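Local coordinates for protein alginate lyase (Chitinophaga sp. MD30, PDB 6KCW) that depolymerises alginate as a lyase of polysaccharide lyase family 36, breaking glycosidic bonds by beta-elimination, at residues F96-G101 with R196-D201; E100-T103 with W109-N112; M118-T123 with T213-S218; F130-Y135 with T188-T193. All coordinates share one frame; numbering follows the deposited sequence.

Contact 1. Residues F96-G101 with R196-D201; sequences FSIGEG and RWTTND
Ile98 presses its CD1 methyl onto one face of the Trp197 indole. The methyl sits 3.5 Å from the centroid of the five-membered ring, only 12° off the ring normal, a clear CH-pi contact, and Ile98 CD1 comes as near as 3.4 Å to Trp197 CG. The other branch of the same isoleucine is used as well: Ile98 CG2 meets Thr198 CG2 at 3.7 Å, so the two methyls of Ile98 serve two successive residues of the loop. With chi1 of Ile98 at -72°, CG2 lies opposite the backbone N and CG1 is left to carry CD1 over the indole. Were Trp197 an alanine, Ile98 CD1 would probably lose the aromatic face it rests on, and a gap would open beside Ile169. Further out, the backbone turns back through a type II' beta turn from Ile98 to Gly101, closed by Gly101 N to Ile98 O at 2.9 Å, while Asn172 OD1 accepts from Thr198 N. Ile169 of strand 162-170 packs against both Ile98 and Trp197. This is apolar packing at one end of a concanavalin-type beta-sandwich, where the loop after strand 188-195 lies against strand 94-99 of the six-stranded sheet.

Contact 2. Residues E100-T103 with W109-N112; sequences EGNT and WDGN
Glu100 and Asn112 extend alongside each other in the same direction, across the base of the connection between the antiparallel neighbours 94-99 and 113-122. This is a beta hairpin with a long loop, and its returning arm carries an Asx turn at Asp110. The pair is held through the backbone: Glu100 N donates to Asn112 O at 2.8 Å, nearly straight at 174° and in the carbonyl plane. Above that bond the side chains only pack. The glutamate, extended beyond CG, lays its carboxylate along the asparagine, with Glu100 OE1 3.6 Å from Asn112 CB, and the carboxylate and amide planes are inclined by 51°.

Asp110 approaches the same carboxylate differently. Its plane is turned 79° from that of Glu100, and Glu100 OE2 stands 3.7 Å from Asp110 OD2, two carboxylates of the same sign as near neighbours in an exposed place. Each would be expected to make ionisation of the other slightly harder, an effect that solvent probably softens.

Asn102 and Asp110 reach toward each other from opposite sides, with Asn102 ND2 3.9 Å from Asp110 OD1, a van der Waals approach. The amide has a firmer partner, since ND2 donates to Asp106 O within the loop, while Asn102 O accepts from Thr115 OG1 and fastens the outgoing arm to strand 113-122. The Asx turn itself rests on Asn112 N, which reaches Asp110 OD1 at 3.2 Å from above the carboxylate plane.

Contact 3. Residues M118-T123 with T213-S218; sequences MMWYQT and TFRGGS
Trp120 and Arg215 meet at the firmer end of this contact. The guanidinium is brought to the rim of the indole, with Arg215 NH1 in the ring plane 3.8 Å from Trp120 CZ2, and the two flat groups stand 82° apart, so this is an edge approach and no cation-pi stack. A chi1 of 85° in Trp120 places CG between the backbone N and the carbonyl carbon and swings the six-membered ring toward strand 206-215, where Trp120 CH2 comes 4.2 Å from Phe214 O. The polar ends are pinned by one short loop: Trp86 O accepts from Trp120 NE1, and Asp85 O from Arg215 NH1. Phe80 and Phe84 add edge-to-face contacts with the indole.

The other end is looser. There Met119 CE merely approaches Gly216 O, at 4.1 Å, and that carbonyl has its hydrogen bond from Lys91 NZ. Beyond it the chain passes through a cis peptide before Gly217 and runs out to the exposed Ser218.

Within the six-stranded sheet, strand 89-92 is paired with both 113-122 and 206-215 and lies between them, which explains the absence of backbone bonds here. Leu49 of strand 44-49, in the other sheet of the sandwich, packs on Trp120, Thr213 and Arg215.

Contact 4. Residues F130-Y135 with T188-T193; sequences FQPYIY and TTVLDT. With PO4 (phosphate ion), chain B.
Pro132 sets its ring carbons against Val190 and Leu191, while the rings of Tyr133 and Tyr135 reach out from the far side of strand 128-135 toward a modelled phosphate ion. The strand thus has two characters, one flank buried in the beta-sandwich core and the other lining a pocket on the six-stranded sheet. At the edge of Tyr133, phosphate O4 is placed in the ring plane, within hydrogen-bonding distance of Tyr133 OH at 3.2 Å; Lys91 makes a cation-pi contact with this ring. The modelled 1.3 Å between Tyr135 OH and phosphate O4 is far too short for a non-bonded contact and would imply an implausible O-O link, so the exact placing of the ion is doubtful, and the Tyr133 bond shares that doubt. Lys91 NZ and Arg117 NH2 also bond to the ion, which probably comes from the crystallisation liquor; an anion held there is consistent with a site for acidic alginate. A phenylalanine in place of Tyr133 would probably deprive Gly144 N of its acceptor and take one hydroxyl from beside the anion.

On the core flank, a classic beta bulge sets Val190 and Leu191 together across from Ile183, which lets two consecutive side chains turn toward Pro132. Pro132 CD touches Val190 CG1 at 4.0 Å, and Pro132 CG rests on Leu191 CB at 3.7 Å. A chi1 of 174° turns the leucine branch away from its own backbone N and on past the proline, ending with Leu191 CD2 4.2 Å from Ile134 CG1.

From the N terminus, contact 1 opens at 96-101 and contact 2 at 100-103, sharing Glu100 and Gly101. Contact 2 closes almost at once, at 109-112, a local hairpin loop. Contact 3 then opens at 118-123 and contact 4 at 130-135; contact 4 closes at 188-193, contact 1 at 196-201 and contact 3 at 213-218. Contact 4 is therefore nested inside both long loops, while contacts 1 and 3 cross. Gly111 O probably accepts from Thr199 N and Asn200 N, joining contacts 1 and 2, and Trp197 CZ3 packs on Ile134. Contact 4 joins the two sheets, contact 1 ties the loop leaving strand 188-195 to strand 94-99, and contact 3 spans one sheet.

Contact 1. Residues F96-G101 with R196-D201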
loop_
_atom_site.group_PDB
_atom_site.type_symbol
_atom_site.label_atom_id
_atom_site.label_comp_id
_atom_site.label_asym_id
_atom_site.label_seq_id
_atom_site.Cartn_x
_atom_site.Cartn_y
_atom_site.Cartn_z
ATOM N N PHE A 96 3.520 4.456 -1.112
ATOM C CA PHE A 96 3.925 5.853 -1.090
ATOM C C PHE A 96 3.013 6.659 -1.991
ATOM O O PHE A 96 2.375 6.124 -2.902
ATOM C CB PHE A 96 5.382 6.032 -1.542
ATOM C CG PHE A 96 6.389 5.402 -0.610
ATOM C CD1 PHE A 96 6.737 6.028 0.579
ATOM C CD2 PHE A 96 6.988 4.191 -0.924
ATOM C CE1 PHE A 96 7.664 5.452 1.441
ATOM C CE2 PHE A 96 7.923 3.613 -0.070
ATOM C CZ PHE A 96 8.265 4.247 1.110
ATOM N N SER A 97 2.973 7.967 -1.727
ATOM C CA SER A 97 2.210 8.911 -2.522
ATOM C C SER A 97 3.062 10.132 -2.831
ATOM O O SER A 97 3.586 10.777 -1.919
ATOM C CB SER A 97 0.969 9.365 -1.785
ATOM O OG SER A 97 1.394 10.282 -0.804
ATOM N N ILE A 98 3.144 10.482 -4.108
ATOM C CA ILE A 98 3.863 11.661 -4.574
ATOM C C ILE A 98 2.857 12.761 -4.888
ATOM O O ILE A 98 1.770 12.489 -5.414
ATOM C CB ILE A 98 4.727 11.313 -5.804
ATOM C CG1 ILE A 98 5.922 10.465 -5.372
ATOM C CG2 ILE A 98 5.184 12.562 -6.528
ATOM C CD1 ILE A 98 6.838 10.065 -6.517
ATOM N N GLY A 99 3.208 14.002 -4.538
ATOM C CA GLY A 99 2.371 15.156 -4.851
ATOM C C GLY A 99 0.973 15.064 -4.271
ATOM O O GLY A 99 0.777 14.811 -3.078
ATOM N N GLU A 100 -0.024 15.292 -5.132
ATOM C CA GLU A 100 -1.433 15.187 -4.754
ATOM C C GLU A 100 -1.843 13.751 -4.425
ATOM O O GLU A 100 -2.989 13.535 -4.016
ATOM C CB GLU A 100 -2.331 15.759 -5.878
ATOM C CG GLU A 100 -2.519 17.294 -5.852
ATOM C CD GLU A 100 -3.327 17.872 -7.042
ATOM O OE1 GLU A 100 -3.125 19.074 -7.332
ATOM O OE2 GLU A 100 -4.149 17.160 -7.687
ATOM N N GLY A 101 -0.949 12.772 -4.602
ATOM C CA GLY A 101 -1.232 11.378 -4.286
ATOM C C GLY A 101 -2.418 10.769 -5.015
ATOM O O GLY A 101 -3.329 10.230 -4.382
ATOM N N ARG A 196 7.474 8.158 -14.997
ATOM C CA ARG A 196 7.228 9.578 -14.810
ATOM C C ARG A 196 6.066 9.699 -13.839
ATOM O O ARG A 196 4.975 9.190 -14.117
ATOM C CB ARG A 196 6.934 10.244 -16.155
ATOM C CG ARG A 196 6.512 11.712 -16.114
ATOM C CD ARG A 196 6.695 12.355 -17.486
ATOM N NE ARG A 196 5.929 11.668 -18.523
ATOM C CZ ARG A 196 5.693 12.165 -19.741
ATOM N NH1 ARG A 196 6.163 13.363 -20.096
ATOM N NH2 ARG A 196 4.968 11.466 -20.608
ATOM N N TRP A 197 6.315 10.311 -12.676
ATOM C CA TRP A 197 5.269 10.516 -11.679
ATOM C C TRP A 197 4.503 11.806 -11.911
ATOM O O TRP A 197 3.272 11.826 -11.811
ATOM C CB TRP A 197 5.847 10.561 -10.263
ATOM C CG TRP A 197 6.492 9.304 -9.829
ATOM C CD1 TRP A 197 7.816 9.069 -9.743
ATOM C CD2 TRP A 197 5.833 8.100 -9.409
ATOM N NE1 TRP A 197 8.037 7.790 -9.302
ATOM C CE2 TRP A 197 6.834 7.174 -9.086
ATOM C CE3 TRP A 197 4.492 7.722 -9.276
ATOM C CZ2 TRP A 197 6.548 5.881 -8.637
ATOM C CZ3 TRP A 197 4.206 6.446 -8.837
ATOM C CH2 TRP A 197 5.232 5.536 -8.523
ATOM N N THR A 198 5.226 12.885 -12.199
ATOM C CA THR A 198 4.669 14.225 -12.237
ATOM C C THR A 198 5.271 14.983 -13.411
ATOM O O THR A 198 6.376 14.671 -13.877
ATOM C CB THR A 198 4.967 14.974 -10.926
ATOM O OG1 THR A 198 6.382 15.031 -10.727
ATOM C CG2 THR A 198 4.359 14.251 -9.728
ATOM N N THR A 199 4.532 15.990 -13.900
ATOM C CA THR A 199 5.136 17.013 -14.740
ATOM C C THR A 199 5.214 18.369 -14.052
ATOM O O THR A 199 5.888 19.270 -14.569
ATOM C CB THR A 199 4.396 17.142 -16.082
ATOM O OG1 THR A 199 2.980 17.112 -15.874
ATOM C CG2 THR A 199 4.797 15.999 -17.019
ATOM N N ASN A 200 4.583 18.518 -12.890
ATOM C CA ASN A 200 4.683 19.712 -12.056
ATOM C C ASN A 200 5.720 19.464 -10.964
ATOM O O ASN A 200 5.487 18.650 -10.062
ATOM C CB ASN A 200 3.325 20.037 -11.440
ATOM C CG ASN A 200 3.396 21.154 -10.416
ATOM O OD1 ASN A 200 4.256 22.027 -10.477
ATOM N ND2 ASN A 200 2.475 21.126 -9.452
ATOM N N ASP A 201 6.851 20.188 -11.029
ATOM C CA ASP A 201 7.941 20.016 -10.068
ATOM C C ASP A 201 7.550 20.394 -8.641
ATOM O O ASP A 201 8.200 19.939 -7.704
ATOM C CB ASP A 201 9.164 20.849 -10.465
ATOM C CG ASP A 201 9.962 20.234 -11.601
ATOM O OD1 ASP A 201 9.886 19.005 -11.792
ATOM O OD2 ASP A 201 10.675 20.994 -12.300
#

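Contact 2. Residues E100-T103 with W109-N112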
loop_
_atom_site.group_PDB
_atom_site.type_symbol
_atom_site.label_atom_id
_atom_site.label_comp_id
_atom_site.label_asym_id
_atom_site.label_seq_id
_atom_site.Cartn_x
_atom_site.Cartn_y
_atom_site.Cartn_z
ATOM N N GLU A 100 -0.024 15.292 -5.132
ATOM C CA GLU A 100 -1.433 15.187 -4.754
ATOM C C GLU A 100 -1.843 13.751 -4.425
ATOM O O GLU A 100 -2.989 13.535 -4.016
ATOM C CB GLU A 100 -2.331 15.759 -5.878
ATOM C CG GLU A 100 -2.519 17.294 -5.852
ATOM C CD GLU A 100 -3.327 17.872 -7.042
ATOM O OE1 GLU A 100 -3.125 19.074 -7.332
ATOM O OE2 GLU A 100 -4.149 17.160 -7.687
ATOM N N GLY A 101 -0.949 12.772 -4.602
ATOM C CA GLY A 101 -1.232 11.378 -4.286
ATOM C C GLY A 101 -2.418 10.769 -5.015
ATOM O O GLY A 101 -3.329 10.230 -4.382
ATOM N N ASN A 102 -2.411 10.828 -6.344
ATOM C CA ASN A 102 -3.574 10.410 -7.115
ATOM C C ASN A 102 -3.945 8.956 -6.850
ATOM O O ASN A 102 -3.086 8.063 -6.838
ATOM C CB ASN A 102 -3.329 10.661 -8.597
ATOM C CG ASN A 102 -3.310 12.136 -8.907
ATOM O OD1 ASN A 102 -2.450 12.855 -8.398
ATOM N ND2 ASN A 102 -4.301 12.616 -9.680
ATOM N N THR A 103 -5.231 8.760 -6.563
ATOM C CA THR A 103 -5.898 7.480 -6.337
ATOM C C THR A 103 -7.347 7.646 -6.786
ATOM O O THR A 103 -7.735 8.691 -7.319
ATOM C CB THR A 103 -5.878 7.039 -4.861
ATOM O OG1 THR A 103 -6.688 7.936 -4.090
ATOM C CG2 THR A 103 -4.484 7.010 -4.272
ATOM N N TRP A 109 -2.861 11.931 -14.836
ATOM C CA TRP A 109 -2.718 12.636 -16.110
ATOM C C TRP A 109 -2.510 14.136 -15.933
ATOM O O TRP A 109 -1.904 14.777 -16.801
ATOM C CB TRP A 109 -3.942 12.393 -16.987
ATOM C CG TRP A 109 -4.127 10.973 -17.367
ATOM C CD1 TRP A 109 -3.169 10.010 -17.414
ATOM C CD2 TRP A 109 -5.355 10.341 -17.761
ATOM N NE1 TRP A 109 -3.718 8.816 -17.815
ATOM C CE2 TRP A 109 -5.060 8.993 -18.028
ATOM C CE3 TRP A 109 -6.670 10.786 -17.917
ATOM C CZ2 TRP A 109 -6.036 8.084 -18.443
ATOM C CZ3 TRP A 109 -7.632 9.877 -18.317
ATOM C CH2 TRP A 109 -7.309 8.548 -18.581
ATOM N N ASP A 110 -3.004 14.721 -14.839
ATOM C CA ASP A 110 -2.842 16.159 -14.661
ATOM C C ASP A 110 -1.448 16.532 -14.190
ATOM O O ASP A 110 -1.198 17.709 -13.920
ATOM C CB ASP A 110 -3.909 16.718 -13.700
ATOM C CG ASP A 110 -3.719 16.277 -12.247
ATOM O OD1 ASP A 110 -2.854 15.424 -11.984
ATOM O OD2 ASP A 110 -4.479 16.772 -11.366
ATOM N N GLY A 111 -0.547 15.555 -14.082
ATOM C CA GLY A 111 0.851 15.819 -13.799
ATOM C C GLY A 111 1.149 16.296 -12.396
ATOM O O GLY A 111 2.259 16.786 -12.147
ATOM N N ASN A 112 0.202 16.137 -11.465
ATOM C CA ASN A 112 0.285 16.697 -10.122
ATOM C C ASN A 112 0.419 15.647 -9.025
ATOM O O ASN A 112 0.439 16.014 -7.845
ATOM C CB ASN A 112 -0.962 17.563 -9.821
ATOM C CG ASN A 112 -1.080 18.783 -10.730
ATOM O OD1 ASN A 112 -0.082 19.325 -11.194
ATOM N ND2 ASN A 112 -2.310 19.223 -10.976
#

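Contact 3. Residues M118-T123 with T213-S218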
loop_
_atom_site.group_PDB
_atom_site.type_symbol
_atom_site.label_atom_id
_atom_site.label_comp_id
_atom_site.label_asym_id
_atom_site.label_seq_id
_atom_site.Cartn_x
_atom_site.Cartn_y
_atom_site.Cartn_z
ATOM N N MET A 118 -0.117 -1.457 -3.614
ATOM C CA MET A 118 -0.168 -2.851 -4.029
ATOM C C MET A 118 -1.542 -3.421 -3.717
ATOM O O MET A 118 -2.184 -3.032 -2.735
ATOM C CB MET A 118 0.929 -3.702 -3.335
ATOM C CG MET A 118 1.062 -5.132 -3.887
ATOM S SD MET A 118 2.391 -6.118 -3.151
ATOM C CE MET A 118 1.750 -6.340 -1.477
ATOM N N MET A 119 -1.984 -4.353 -4.561
ATOM C CA MET A 119 -3.272 -5.006 -4.394
ATOM C C MET A 119 -3.105 -6.516 -4.417
ATOM O O MET A 119 -2.119 -7.046 -4.933
ATOM C CB MET A 119 -4.263 -4.622 -5.495
ATOM C CG MET A 119 -4.640 -3.172 -5.541
ATOM S SD MET A 119 -5.947 -2.948 -6.762
ATOM C CE MET A 119 -7.286 -3.983 -6.166
ATOM N N TRP A 120 -4.087 -7.208 -3.846
ATOM C CA TRP A 120 -4.367 -8.576 -4.245
ATOM C C TRP A 120 -5.578 -8.549 -5.174
ATOM O O TRP A 120 -6.339 -7.577 -5.205
ATOM C CB TRP A 120 -4.587 -9.486 -3.029
ATOM C CG TRP A 120 -5.968 -9.491 -2.504
ATOM C CD1 TRP A 120 -6.966 -10.355 -2.842
ATOM C CD2 TRP A 120 -6.521 -8.596 -1.533
ATOM N NE1 TRP A 120 -8.114 -10.048 -2.150
ATOM C CE2 TRP A 120 -7.868 -8.970 -1.340
ATOM C CE3 TRP A 120 -6.013 -7.507 -0.815
ATOM C CZ2 TRP A 120 -8.712 -8.299 -0.451
ATOM C CZ3 TRP A 120 -6.850 -6.844 0.068
ATOM C CH2 TRP A 120 -8.184 -7.245 0.243
ATOM N N TYR A 121 -5.721 -9.598 -5.982
ATOM C CA TYR A 121 -6.685 -9.551 -7.074
ATOM C C TYR A 121 -7.049 -10.968 -7.496
ATOM O O TYR A 121 -6.176 -11.840 -7.563
ATOM C CB TYR A 121 -6.114 -8.766 -8.263
ATOM C CG TYR A 121 -7.102 -8.449 -9.381
ATOM C CD1 TYR A 121 -7.994 -7.393 -9.270
ATOM C CD2 TYR A 121 -7.100 -9.177 -10.570
ATOM C CE1 TYR A 121 -8.880 -7.094 -10.294
ATOM C CE2 TYR A 121 -7.981 -8.881 -11.602
ATOM C CZ TYR A 121 -8.870 -7.842 -11.453
ATOM O OH TYR A 121 -9.746 -7.544 -12.472
ATOM N N GLN A 122 -8.337 -11.184 -7.791
ATOM C CA GLN A 122 -8.831 -12.476 -8.253
ATOM C C GLN A 122 -9.469 -12.335 -9.627
ATOM O O GLN A 122 -10.357 -11.492 -9.834
ATOM C CB GLN A 122 -9.830 -13.097 -7.271
ATOM C CG GLN A 122 -10.470 -14.365 -7.829
ATOM C CD GLN A 122 -10.976 -15.304 -6.763
ATOM O OE1 GLN A 122 -10.933 -16.521 -6.930
ATOM N NE2 GLN A 122 -11.458 -14.750 -5.655
ATOM N N THR A 123 -9.010 -13.164 -10.561
ATOM C CA THR A 123 -9.514 -13.151 -11.924
ATOM C C THR A 123 -10.828 -13.906 -12.009
ATOM O O THR A 123 -11.088 -14.818 -11.222
ATOM C CB THR A 123 -8.512 -13.808 -12.875
ATOM O OG1 THR A 123 -8.307 -15.177 -12.476
ATOM C CG2 THR A 123 -7.187 -13.064 -12.853
ATOM N N THR A 213 -5.602 -0.838 3.668
ATOM C CA THR A 213 -6.134 -2.199 3.752
ATOM C C THR A 213 -7.641 -2.098 3.578
ATOM O O THR A 213 -8.361 -1.847 4.550
ATOM C CB THR A 213 -5.798 -2.867 5.072
ATOM O OG1 THR A 213 -4.397 -2.723 5.346
ATOM C CG2 THR A 213 -6.153 -4.351 5.011
ATOM N N PHE A 214 -8.119 -2.281 2.347
ATOM C CA PHE A 214 -9.549 -2.203 2.087
ATOM C C PHE A 214 -9.883 -2.961 0.809
ATOM O O PHE A 214 -9.025 -3.184 -0.052
ATOM C CB PHE A 214 -10.021 -0.751 2.009
ATOM C CG PHE A 214 -9.503 0.016 0.816
ATOM C CD1 PHE A 214 -8.258 0.635 0.849
ATOM C CD2 PHE A 214 -10.295 0.166 -0.328
ATOM C CE1 PHE A 214 -7.808 1.374 -0.237
ATOM C CE2 PHE A 214 -9.849 0.890 -1.419
ATOM C CZ PHE A 214 -8.604 1.498 -1.376
ATOM N N ARG A 215 -11.141 -3.381 0.719
ATOM C CA ARG A 215 -11.655 -4.054 -0.462
ATOM C C ARG A 215 -12.148 -3.028 -1.480
ATOM O O ARG A 215 -12.696 -1.982 -1.118
ATOM C CB ARG A 215 -12.790 -5.010 -0.097
ATOM C CG ARG A 215 -12.387 -6.177 0.784
ATOM C CD ARG A 215 -13.474 -7.242 0.793
ATOM N NE ARG A 215 -13.209 -8.275 1.779
ATOM C CZ ARG A 215 -12.565 -9.416 1.533
ATOM N NH1 ARG A 215 -12.114 -9.694 0.314
ATOM N NH2 ARG A 215 -12.377 -10.283 2.511
ATOM N N GLY A 216 -11.951 -3.334 -2.756
ATOM C CA GLY A 216 -12.345 -2.436 -3.819
ATOM C C GLY A 216 -11.160 -1.791 -4.510
ATOM O O GLY A 216 -10.048 -1.842 -3.997
ATOM N N GLY A 217 -11.377 -1.200 -5.681
ATOM C CA GLY A 217 -12.666 -1.225 -6.345
ATOM C C GLY A 217 -13.665 -0.231 -5.804
ATOM O O GLY A 217 -13.466 0.359 -4.739
ATOM N N SER A 218 -14.762 -0.066 -6.536
ATOM C CA SER A 218 -15.750 0.941 -6.204
ATOM C C SER A 218 -17.177 0.417 -6.133
ATOM O O SER A 218 -18.035 1.111 -5.576
ATOM C CB SER A 218 -15.684 2.095 -7.216
ATOM O OG SER A 218 -16.808 2.940 -7.078
#

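Contact 4. Residues F130-Y135 with T188-T193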
loop_
_atom_site.group_PDB
_atom_site.type_symbol
_atom_site.label_atom_id
_atom_site.label_comp_id
_atom_site.label_asym_id
_atom_site.label_seq_id
_atom_site.Cartn_x
_atom_site.Cartn_y
_atom_site.Cartn_z
ATOM N N PHE A 130 -0.751 -10.990 -6.104
ATOM C CA PHE A 130 -0.389 -9.604 -5.866
ATOM C C PHE A 130 -0.240 -8.887 -7.208
ATOM O O PHE A 130 -0.031 -9.510 -8.251
ATOM C CB PHE A 130 0.917 -9.516 -5.059
ATOM C CG PHE A 130 0.769 -9.881 -3.603
ATOM C CD1 PHE A 130 -0.039 -9.123 -2.764
ATOM C CD2 PHE A 130 1.449 -10.962 -3.072
ATOM C CE1 PHE A 130 -0.183 -9.436 -1.429
ATOM C CE2 PHE A 130 1.316 -11.284 -1.721
ATOM C CZ PHE A 130 0.485 -10.512 -0.900
ATOM N N GLN A 131 -0.378 -7.559 -7.184
ATOM C CA GLN A 131 -0.201 -6.803 -8.416
ATOM C C GLN A 131 0.123 -5.372 -8.042
ATOM O O GLN A 131 -0.500 -4.829 -7.120
ATOM C CB GLN A 131 -1.449 -6.849 -9.318
ATOM C CG GLN A 131 -2.634 -5.964 -8.863
ATOM C CD GLN A 131 -3.856 -6.025 -9.793
ATOM O OE1 GLN A 131 -3.948 -6.889 -10.669
ATOM N NE2 GLN A 131 -4.795 -5.097 -9.600
ATOM N N PRO A 132 1.083 -4.739 -8.703
ATOM C CA PRO A 132 1.252 -3.295 -8.535
ATOM C C PRO A 132 -0.045 -2.579 -8.874
ATOM O O PRO A 132 -0.900 -3.090 -9.600
ATOM C CB PRO A 132 2.358 -2.934 -9.537
ATOM C CG PRO A 132 2.980 -4.248 -9.946
ATOM C CD PRO A 132 1.932 -5.296 -9.768
ATOM N N TYR A 133 -0.183 -1.371 -8.333
ATOM C CA TYR A 133 -1.378 -0.559 -8.564
ATOM C C TYR A 133 -0.932 0.902 -8.493
ATOM O O TYR A 133 -0.989 1.530 -7.436
ATOM C CB TYR A 133 -2.472 -0.875 -7.555
ATOM C CG TYR A 133 -3.826 -0.419 -8.023
ATOM C CD1 TYR A 133 -4.478 -1.092 -9.049
ATOM C CD2 TYR A 133 -4.442 0.692 -7.468
ATOM C CE1 TYR A 133 -5.701 -0.687 -9.503
ATOM C CE2 TYR A 133 -5.676 1.108 -7.918
ATOM C CZ TYR A 133 -6.303 0.411 -8.934
ATOM O OH TYR A 133 -7.530 0.820 -9.399
ATOM N N ILE A 134 -0.477 1.425 -9.625
ATOM C CA ILE A 134 0.256 2.683 -9.669
ATOM C C ILE A 134 -0.573 3.718 -10.423
ATOM O O ILE A 134 -0.980 3.489 -11.568
ATOM C CB ILE A 134 1.634 2.503 -10.326
ATOM C CG1 ILE A 134 2.323 1.253 -9.789
ATOM C CG2 ILE A 134 2.528 3.675 -10.016
ATOM C CD1 ILE A 134 2.437 1.250 -8.307
ATOM N N TYR A 135 -0.854 4.839 -9.769
ATOM C CA TYR A 135 -1.268 6.042 -10.473
ATOM C C TYR A 135 0.003 6.828 -10.757
ATOM O O TYR A 135 0.871 6.942 -9.884
ATOM C CB TYR A 135 -2.266 6.878 -9.658
ATOM C CG TYR A 135 -3.626 6.225 -9.450
ATOM C CD1 TYR A 135 -3.790 5.223 -8.511
ATOM C CD2 TYR A 135 -4.751 6.631 -10.176
ATOM C CE1 TYR A 135 -5.016 4.616 -8.302
ATOM C CE2 TYR A 135 -5.996 6.023 -9.974
ATOM C CZ TYR A 135 -6.116 5.009 -9.031
ATOM O OH TYR A 135 -7.325 4.369 -8.789
ATOM N N THR A 188 11.848 -11.569 -5.160
ATOM C CA THR A 188 11.556 -11.674 -6.589
ATOM C C THR A 188 10.995 -10.352 -7.097
ATOM O O THR A 188 10.084 -9.787 -6.482
ATOM C CB THR A 188 10.547 -12.798 -6.852
ATOM O OG1 THR A 188 11.162 -14.075 -6.610
ATOM C CG2 THR A 188 10.006 -12.727 -8.291
ATOM N N THR A 189 11.533 -9.867 -8.213
ATOM C CA THR A 189 11.057 -8.619 -8.802
ATOM C C THR A 189 9.626 -8.770 -9.320
ATOM O O THR A 189 9.336 -9.641 -10.146
ATOM C CB THR A 189 11.981 -8.174 -9.936
ATOM O OG1 THR A 189 13.255 -7.807 -9.396
ATOM C CG2 THR A 189 11.410 -6.970 -10.695
ATOM N N VAL A 190 8.732 -7.918 -8.837
ATOM C CA VAL A 190 7.372 -7.890 -9.362
ATOM C C VAL A 190 7.315 -6.774 -10.386
ATOM O O VAL A 190 6.964 -6.992 -11.553
ATOM C CB VAL A 190 6.332 -7.678 -8.249
ATOM C CG1 VAL A 190 4.923 -7.820 -8.806
ATOM C CG2 VAL A 190 6.568 -8.670 -7.125
ATOM N N LEU A 191 7.669 -5.572 -9.952
ATOM C CA LEU A 191 7.726 -4.404 -10.813
ATOM C C LEU A 191 9.015 -3.668 -10.505
ATOM O O LEU A 191 9.302 -3.392 -9.336
ATOM C CB LEU A 191 6.525 -3.482 -10.592
ATOM C CG LEU A 191 6.581 -2.152 -11.346
ATOM C CD1 LEU A 191 6.326 -2.378 -12.829
ATOM C CD2 LEU A 191 5.594 -1.135 -10.770
ATOM N N ASP A 192 9.791 -3.356 -11.549
ATOM C CA ASP A 192 10.982 -2.518 -11.392
ATOM C C ASP A 192 11.129 -1.734 -12.695
ATOM O O ASP A 192 11.808 -2.171 -13.624
ATOM C CB ASP A 192 12.222 -3.350 -11.076
ATOM C CG ASP A 192 13.509 -2.526 -11.095
ATOM O OD1 ASP A 192 13.452 -1.306 -10.831
ATOM O OD2 ASP A 192 14.585 -3.101 -11.387
ATOM N N THR A 193 10.465 -0.583 -12.758
ATOM C CA THR A 193 10.404 0.203 -13.979
ATOM C C THR A 193 10.784 1.652 -13.715
ATOM O O THR A 193 10.504 2.204 -12.645
ATOM C CB THR A 193 9.010 0.191 -14.608
ATOM O OG1 THR A 193 9.008 1.056 -15.756
ATOM C CG2 THR A 193 7.991 0.709 -13.623
HETATM P P PO4 B . -8.842 3.173 -6.822
HETATM O O1 PO4 B . -8.348 3.524 -5.442
HETATM O O2 PO4 B . -10.157 3.879 -7.073
HETATM O O3 PO4 B . -9.132 1.694 -6.938
HETATM O O4 PO4 B . -7.822 3.646 -7.870
#